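Local coordinates for MOSUB1, transcription cofactor (Magnaporthe oryzae, PDB 4AGH), which binds single-stranded DNA and, as a member of the PC4 family, probably acts as a transcription coactivator, at residues Asp66-Arg71 / Leu89-Tyr94. Numbering follows the deposited sequence.
Sequences DFINIR and LTVDQY
I68 and L89 face each other as an antiparallel hydrogen-bonded pair of strands 65-76 and 86-90. I68 N donates to L89 O at 2.8 Å, in the plane of that carbonyl. L89 N donates back to I68 O from above that carbonyl's plane, 38° out of it. L89 O also receives a CA-H...O contact from F67 CA at 3.2 Å.

The I68 side chain reaches from the strand to the first turn of helix 91-110. Its CB lies beside L89 CB. CG1 is anti to the carbonyl carbon (chi1 -64°) and packs over one face of the Y94 ring, offset toward the rim. This is a CH-pi contact, with CG1 4.2 Å from the ring centroid. CG2 meets Y94 CD1. At the tip, CD1 touches Y94 CB at 3.7 Å and also V91 CG2. Further along the sheet, I70 CD1 meets L89 CD1. The face bearing F67 and T90 is joined more lightly, by F67 CE2 and T90 CG2.

T90 is the N-cap of the helix and forms a capping box with Q93. T90 OG1 accepts from Q93 N, and Q93 OE1 accepts from T90 N at 3.1 Å, the donor lying 62° out of the amide plane. Q93 OE1 also bonds to R55 of the second subunit. A water bridges the two segments, donating to D66 O and accepting from V91 N.

The second subunit packs against this contact. Y94 OH is hydrogen-bonded to its N105, and I70 packs on I70 of that subunit. D66 OD1 bonds to Q61 and forms a salt bridge with R111 of the second subunit.

The contact thus ties the strand-to-helix turn of the PC4 fold to the sheet. Backbone bonds set the register, I68 carbons pack on Y94 and V91, and L89 carbons on I68 and I70. The capping box takes up T90 N and Q93 N; the water serves D66 O and V91 N.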
loop_
_atom_site.group_PDB
_atom_site.type_symbol
_atom_site.label_atom_id
_atom_site.label_comp_id
_atom_site.label_asym_id
_atom_site.label_seq_id
_atom_site.Cartn_x
_atom_site.Cartn_y
_atom_site.Cartn_z
ATOM N N ASP A 66 -4.139 -14.898 -3.569
ATOM C CA ASP A 66 -4.329 -13.557 -4.100
ATOM C C ASP A 66 -3.375 -12.554 -3.458
ATOM O O ASP A 66 -3.045 -12.670 -2.278
ATOM C CB ASP A 66 -5.771 -13.099 -3.882
ATOM C CG ASP A 66 -6.767 -13.944 -4.653
ATOM O OD1 ASP A 66 -6.735 -13.891 -5.896
ATOM O OD2 ASP A 66 -7.563 -14.669 -4.019
ATOM N N PHE A 67 -2.930 -11.586 -4.255
ATOM C CA PHE A 67 -2.024 -10.534 -3.784
ATOM C C PHE A 67 -2.546 -9.170 -4.168
ATOM O O PHE A 67 -3.108 -8.985 -5.257
ATOM C CB PHE A 67 -0.632 -10.737 -4.353
ATOM C CG PHE A 67 -0.018 -12.025 -3.919
ATOM C CD1 PHE A 67 -0.272 -13.193 -4.616
ATOM C CD2 PHE A 67 0.742 -12.084 -2.765
ATOM C CE1 PHE A 67 0.264 -14.396 -4.193
ATOM C CE2 PHE A 67 1.284 -13.278 -2.339
ATOM C CZ PHE A 67 1.044 -14.437 -3.053
ATOM N N ILE A 68 -2.373 -8.215 -3.258
ATOM C CA ILE A 68 -2.764 -6.849 -3.530
ATOM C C ILE A 68 -1.481 -6.096 -3.845
ATOM O O ILE A 68 -0.644 -5.863 -2.969
ATOM C CB ILE A 68 -3.487 -6.189 -2.336
ATOM C CG1 ILE A 68 -4.829 -6.886 -2.031
ATOM C CG2 ILE A 68 -3.740 -4.719 -2.618
ATOM C CD1 ILE A 68 -4.693 -8.183 -1.228
ATOM N N ASN A 69 -1.324 -5.729 -5.109
ATOM C CA ASN A 69 -0.080 -5.143 -5.582
ATOM C C ASN A 69 -0.176 -3.638 -5.708
ATOM O O ASN A 69 -1.013 -3.124 -6.435
ATOM C CB ASN A 69 0.285 -5.742 -6.930
ATOM C CG ASN A 69 0.406 -7.242 -6.874
ATOM O OD1 ASN A 69 1.272 -7.779 -6.181
ATOM N ND2 ASN A 69 -0.450 -7.936 -7.619
ATOM N N ILE A 70 0.676 -2.932 -4.978
ATOM C CA ILE A 70 0.728 -1.488 -5.073
ATOM C C ILE A 70 2.053 -1.164 -5.755
ATOM O O ILE A 70 3.112 -1.462 -5.210
ATOM C CB ILE A 70 0.693 -0.880 -3.669
ATOM C CG1 ILE A 70 -0.498 -1.459 -2.889
ATOM C CG2 ILE A 70 0.640 0.641 -3.752
ATOM C CD1 ILE A 70 -0.542 -1.036 -1.423
ATOM N N ARG A 71 2.011 -0.573 -6.947
ATOM C CA ARG A 71 3.246 -0.514 -7.723
ATOM C C ARG A 71 3.257 0.633 -8.704
ATOM O O ARG A 71 2.227 0.970 -9.273
ATOM C CB ARG A 71 3.439 -1.833 -8.481
ATOM C CG ARG A 71 4.771 -1.922 -9.217
ATOM C CD ARG A 71 5.130 -3.343 -9.586
ATOM N NE ARG A 71 5.171 -4.245 -8.433
ATOM C CZ ARG A 71 6.198 -4.384 -7.598
ATOM N NH1 ARG A 71 7.302 -3.645 -7.729
ATOM N NH2 ARG A 71 6.106 -5.255 -6.595
ATOM N N LEU A 89 1.177 -7.261 -1.421
ATOM C CA LEU A 89 0.707 -7.662 -0.103
ATOM C C LEU A 89 -0.100 -8.950 -0.175
ATOM O O LEU A 89 -0.888 -9.146 -1.095
ATOM C CB LEU A 89 -0.190 -6.567 0.493
ATOM C CG LEU A 89 0.457 -5.195 0.650
ATOM C CD1 LEU A 89 -0.569 -4.230 1.237
ATOM C CD2 LEU A 89 1.700 -5.291 1.527
ATOM N N THR A 90 0.087 -9.821 0.811
ATOM C CA THR A 90 -0.825 -10.938 0.994
ATOM C C THR A 90 -2.153 -10.388 1.495
ATOM O O THR A 90 -2.243 -9.227 1.921
ATOM C CB THR A 90 -0.296 -11.927 2.052
ATOM O OG1 THR A 90 -0.281 -11.284 3.329
ATOM C CG2 THR A 90 1.122 -12.388 1.705
ATOM N N VAL A 91 -3.185 -11.223 1.462
ATOM C CA VAL A 91 -4.489 -10.781 1.912
ATOM C C VAL A 91 -4.440 -10.427 3.393
ATOM O O VAL A 91 -5.024 -9.432 3.810
ATOM C CB VAL A 91 -5.554 -11.843 1.615
ATOM C CG1 VAL A 91 -6.884 -11.487 2.270
ATOM C CG2 VAL A 91 -5.708 -11.987 0.098
ATOM N N ASP A 92 -3.740 -11.238 4.188
ATOM C CA ASP A 92 -3.633 -10.973 5.627
ATOM C C ASP A 92 -2.901 -9.663 5.907
ATOM O O ASP A 92 -3.238 -8.936 6.846
ATOM C CB ASP A 92 -2.927 -12.125 6.349
ATOM C CG ASP A 92 -3.800 -13.363 6.485
ATOM O OD1 ASP A 92 -5.021 -13.276 6.243
ATOM O OD2 ASP A 92 -3.255 -14.430 6.850
ATOM N N GLN A 93 -1.889 -9.359 5.102
ATOM C CA GLN A 93 -1.174 -8.090 5.255
ATOM C C GLN A 93 -2.085 -6.941 4.868
ATOM O O GLN A 93 -2.105 -5.896 5.519
ATOM C CB GLN A 93 0.097 -8.074 4.396
ATOM C CG GLN A 93 1.192 -8.974 4.950
ATOM C CD GLN A 93 2.205 -9.373 3.897
ATOM O OE1 GLN A 93 2.205 -8.837 2.791
ATOM N NE2 GLN A 93 3.076 -10.322 4.238
ATOM N N TYR A 94 -2.861 -7.148 3.810
ATOM C CA TYR A 94 -3.788 -6.120 3.355
ATOM C C TYR A 94 -4.872 -5.857 4.408
ATOM O O TYR A 94 -5.179 -4.695 4.705
ATOM C CB TYR A 94 -4.411 -6.507 2.014
ATOM C CG TYR A 94 -5.516 -5.589 1.550
ATOM C CD1 TYR A 94 -5.229 -4.334 1.024
ATOM C CD2 TYR A 94 -6.842 -5.985 1.620
ATOM C CE1 TYR A 94 -6.235 -3.495 0.596
ATOM C CE2 TYR A 94 -7.861 -5.152 1.186
ATOM C CZ TYR A 94 -7.553 -3.911 0.675
ATOM O OH TYR A 94 -8.563 -3.083 0.248
HETATM O O HOH W 1 -2.529 -13.846 0.034
#